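Local coordinates for putative HpcE protein (Mycolicibacterium smegmatis, PDB 6V77) that belongs to the fumarylacetoacetate hydrolase family and binds a zinc ion through acidic side chains, at residues D119-L124 against L169-A174. Sequence-based numbering, arbitrary orientation.
Sequences DWEVEL and LAKSHA. With ZN (zinc ion), chain L; SO4 (sulfate ion), chain O; EDO (1,2-ethanediol), chain K.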
loop_
_atom_site.group_PDB
_atom_site.type_symbol
_atom_site.label_atom_id
_atom_site.label_comp_id
_atom_site.label_asym_id
_atom_site.label_seq_id
_atom_site.Cartn_x
_atom_site.Cartn_y
_atom_site.Cartn_z
ATOM N N ASP B 119 -8.294 5.407 18.730
ATOM C CA ASP B 119 -8.118 4.241 19.573
ATOM C C ASP B 119 -6.694 3.722 19.411
ATOM O O ASP B 119 -6.070 3.912 18.362
ATOM C CB ASP B 119 -9.128 3.178 19.178
ATOM C CG ASP B 119 -9.418 2.194 20.275
ATOM O OD1 ASP B 119 -8.767 2.243 21.346
ATOM O OD2 ASP B 119 -10.330 1.375 20.055
ATOM N N TRP B 120 -6.188 3.070 20.457
ATOM C CA TRP B 120 -4.829 2.537 20.515
ATOM C C TRP B 120 -4.827 1.040 20.224
ATOM O O TRP B 120 -5.795 0.336 20.527
ATOM C CB TRP B 120 -4.226 2.775 21.907
ATOM C CG TRP B 120 -5.095 2.199 23.017
ATOM C CD1 TRP B 120 -5.042 0.928 23.524
ATOM C CD2 TRP B 120 -6.162 2.862 23.714
ATOM N NE1 TRP B 120 -5.992 0.770 24.500
ATOM C CE2 TRP B 120 -6.699 1.938 24.630
ATOM C CE3 TRP B 120 -6.709 4.149 23.652
ATOM C CZ2 TRP B 120 -7.747 2.253 25.479
ATOM C CZ3 TRP B 120 -7.760 4.465 24.507
ATOM C CH2 TRP B 120 -8.264 3.522 25.410
ATOM N N GLU B 121 -3.697 0.549 19.676
ATOM C CA GLU B 121 -3.524 -0.879 19.359
ATOM C C GLU B 121 -2.016 -1.176 19.327
ATOM O O GLU B 121 -1.384 -0.964 18.290
ATOM C CB GLU B 121 -4.166 -1.238 18.009
ATOM C CG GLU B 121 -5.695 -1.033 17.882
ATOM C CD GLU B 121 -6.323 -1.797 16.718
ATOM O OE1 GLU B 121 -5.569 -2.244 15.831
ATOM O OE2 GLU B 121 -7.555 -1.978 16.694
ATOM N N VAL B 122 -1.447 -1.682 20.429
ATOM C CA VAL B 122 -0.038 -2.097 20.379
ATOM C C VAL B 122 0.086 -3.317 19.480
ATOM O O VAL B 122 -0.754 -4.226 19.523
ATOM C CB VAL B 122 0.538 -2.401 21.779
ATOM C CG1 VAL B 122 -0.276 -3.462 22.528
ATOM C CG2 VAL B 122 2.001 -2.878 21.673
ATOM N N GLU B 123 1.129 -3.346 18.639
ATOM C CA GLU B 123 1.315 -4.503 17.770
ATOM C C GLU B 123 2.788 -4.837 17.606
ATOM O O GLU B 123 3.651 -3.953 17.614
ATOM C CB GLU B 123 0.714 -4.281 16.378
ATOM C CG GLU B 123 -0.723 -3.782 16.426
ATOM C CD GLU B 123 -1.524 -4.112 15.200
ATOM O OE1 GLU B 123 -0.977 -4.666 14.224
ATOM O OE2 GLU B 123 -2.724 -3.826 15.245
ATOM N N LEU B 124 3.061 -6.131 17.442
ATOM C CA LEU B 124 4.358 -6.564 16.942
ATOM C C LEU B 124 4.428 -6.256 15.454
ATOM O O LEU B 124 3.509 -6.596 14.699
ATOM C CB LEU B 124 4.558 -8.060 17.175
ATOM C CG LEU B 124 5.847 -8.640 16.576
ATOM C CD1 LEU B 124 7.040 -8.118 17.335
ATOM C CD2 LEU B 124 5.808 -10.165 16.641
ATOM N N LEU B 169 -8.192 3.436 5.620
ATOM C CA LEU B 169 -8.065 4.890 5.649
ATOM C C LEU B 169 -8.114 5.420 7.078
ATOM O O LEU B 169 -7.312 6.286 7.451
ATOM C CB LEU B 169 -9.168 5.528 4.799
ATOM C CG LEU B 169 -8.824 6.893 4.210
ATOM C CD1 LEU B 169 -7.608 6.815 3.296
ATOM C CD2 LEU B 169 -10.038 7.503 3.483
ATOM N N ALA B 170 -9.015 4.874 7.899
ATOM C CA ALA B 170 -9.128 5.270 9.305
ATOM C C ALA B 170 -7.867 5.003 10.108
ATOM O O ALA B 170 -7.688 5.591 11.192
ATOM C CB ALA B 170 -10.283 4.523 9.962
ATOM N N LYS B 171 -7.016 4.099 9.628
ATOM C CA LYS B 171 -5.760 3.746 10.268
ATOM C C LYS B 171 -4.568 4.390 9.582
ATOM O O LYS B 171 -3.431 4.010 9.861
ATOM C CB LYS B 171 -5.613 2.229 10.300
ATOM C CG LYS B 171 -6.726 1.560 11.136
ATOM C CD LYS B 171 -6.800 0.081 10.792
ATOM C CE LYS B 171 -7.721 -0.687 11.717
ATOM N NZ LYS B 171 -7.108 -0.846 13.084
ATOM N N SER B 172 -4.809 5.404 8.730
ATOM C CA SER B 172 -3.751 5.996 7.917
ATOM C C SER B 172 -3.724 7.513 8.014
ATOM O O SER B 172 -3.183 8.177 7.123
ATOM C CB SER B 172 -3.889 5.572 6.446
ATOM O OG SER B 172 -3.810 4.169 6.353
ATOM N N HIS B 173 -4.341 8.091 9.053
ATOM C CA HIS B 173 -4.138 9.502 9.313
ATOM C C HIS B 173 -2.663 9.776 9.566
ATOM O O HIS B 173 -1.886 8.868 9.852
ATOM C CB HIS B 173 -4.943 9.946 10.537
ATOM C CG HIS B 173 -6.412 10.037 10.287
ATOM N ND1 HIS B 173 -7.030 11.213 9.918
ATOM C CD2 HIS B 173 -7.392 9.107 10.378
ATOM C CE1 HIS B 173 -8.328 11.004 9.790
ATOM N NE2 HIS B 173 -8.576 9.736 10.070
ATOM N N ALA B 174 -2.275 11.044 9.479
ATOM C CA ALA B 174 -0.876 11.389 9.735
ATOM C C ALA B 174 -0.433 10.865 11.095
ATOM O O ALA B 174 -1.097 11.103 12.110
ATOM C CB ALA B 174 -0.686 12.904 9.681
HETATM ZN ZN ZN L . -4.605 -3.470 14.221
HETATM S S SO4 O . -8.817 -3.948 14.179
HETATM O O1 SO4 O . -9.474 -4.582 15.316
HETATM O O2 SO4 O . -9.034 -2.500 14.181
HETATM O O3 SO4 O . -7.373 -4.192 14.217
HETATM O O4 SO4 O . -9.330 -4.537 12.943
HETATM C C1 EDO K . -5.686 14.744 8.817
HETATM O O1 EDO K . -6.683 13.898 9.417
HETATM C C2 EDO K . -4.321 14.052 8.739
HETATM O O2 EDO K . -4.510 12.643 8.536
HETATM O O HOH W 1 -3.521 -4.364 12.594
#
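The ammonium nitrogen of K171 is gripped by several acceptors at once: NZ donates to sulfate O2 at 2.8 Å and also hydrogen-bonds OD2 of D152, itself a zinc ligand, and OG of S154. Across the contact, K171 NZ comes 3.4 Å from E121 OE1. A long salt bridge of 3.8 Å joins K171 NZ to E121 OE2. K171 is long enough to reach this site from the loop between helix 156-160 and strand 177-185; its chain runs extended to CE, then turns about CD-CE (chi4 -72°), bringing NZ toward the sulfate and E121. In E121, OE1 binds zinc at 2.2 Å, while OE2 forms a salt bridge with R156. Two residues on, on the same side of strand 118-128, E123 adds OE2 to the metal at 2.2 Å, and its OE1 accepts a hydrogen bond from G240 N. OD2 of D152 and a water whose oxygen lies 2.1 Å from zinc are the other ligands. Three carboxylates suit a doubly charged ion but would leave net negative charge, which K171 and R156 probably offset. K171, R156, H82 and Q159 all hydrogen-bond the sulfate, probably from the crystallisation liquor, consistent with a pocket able to receive an anionic group.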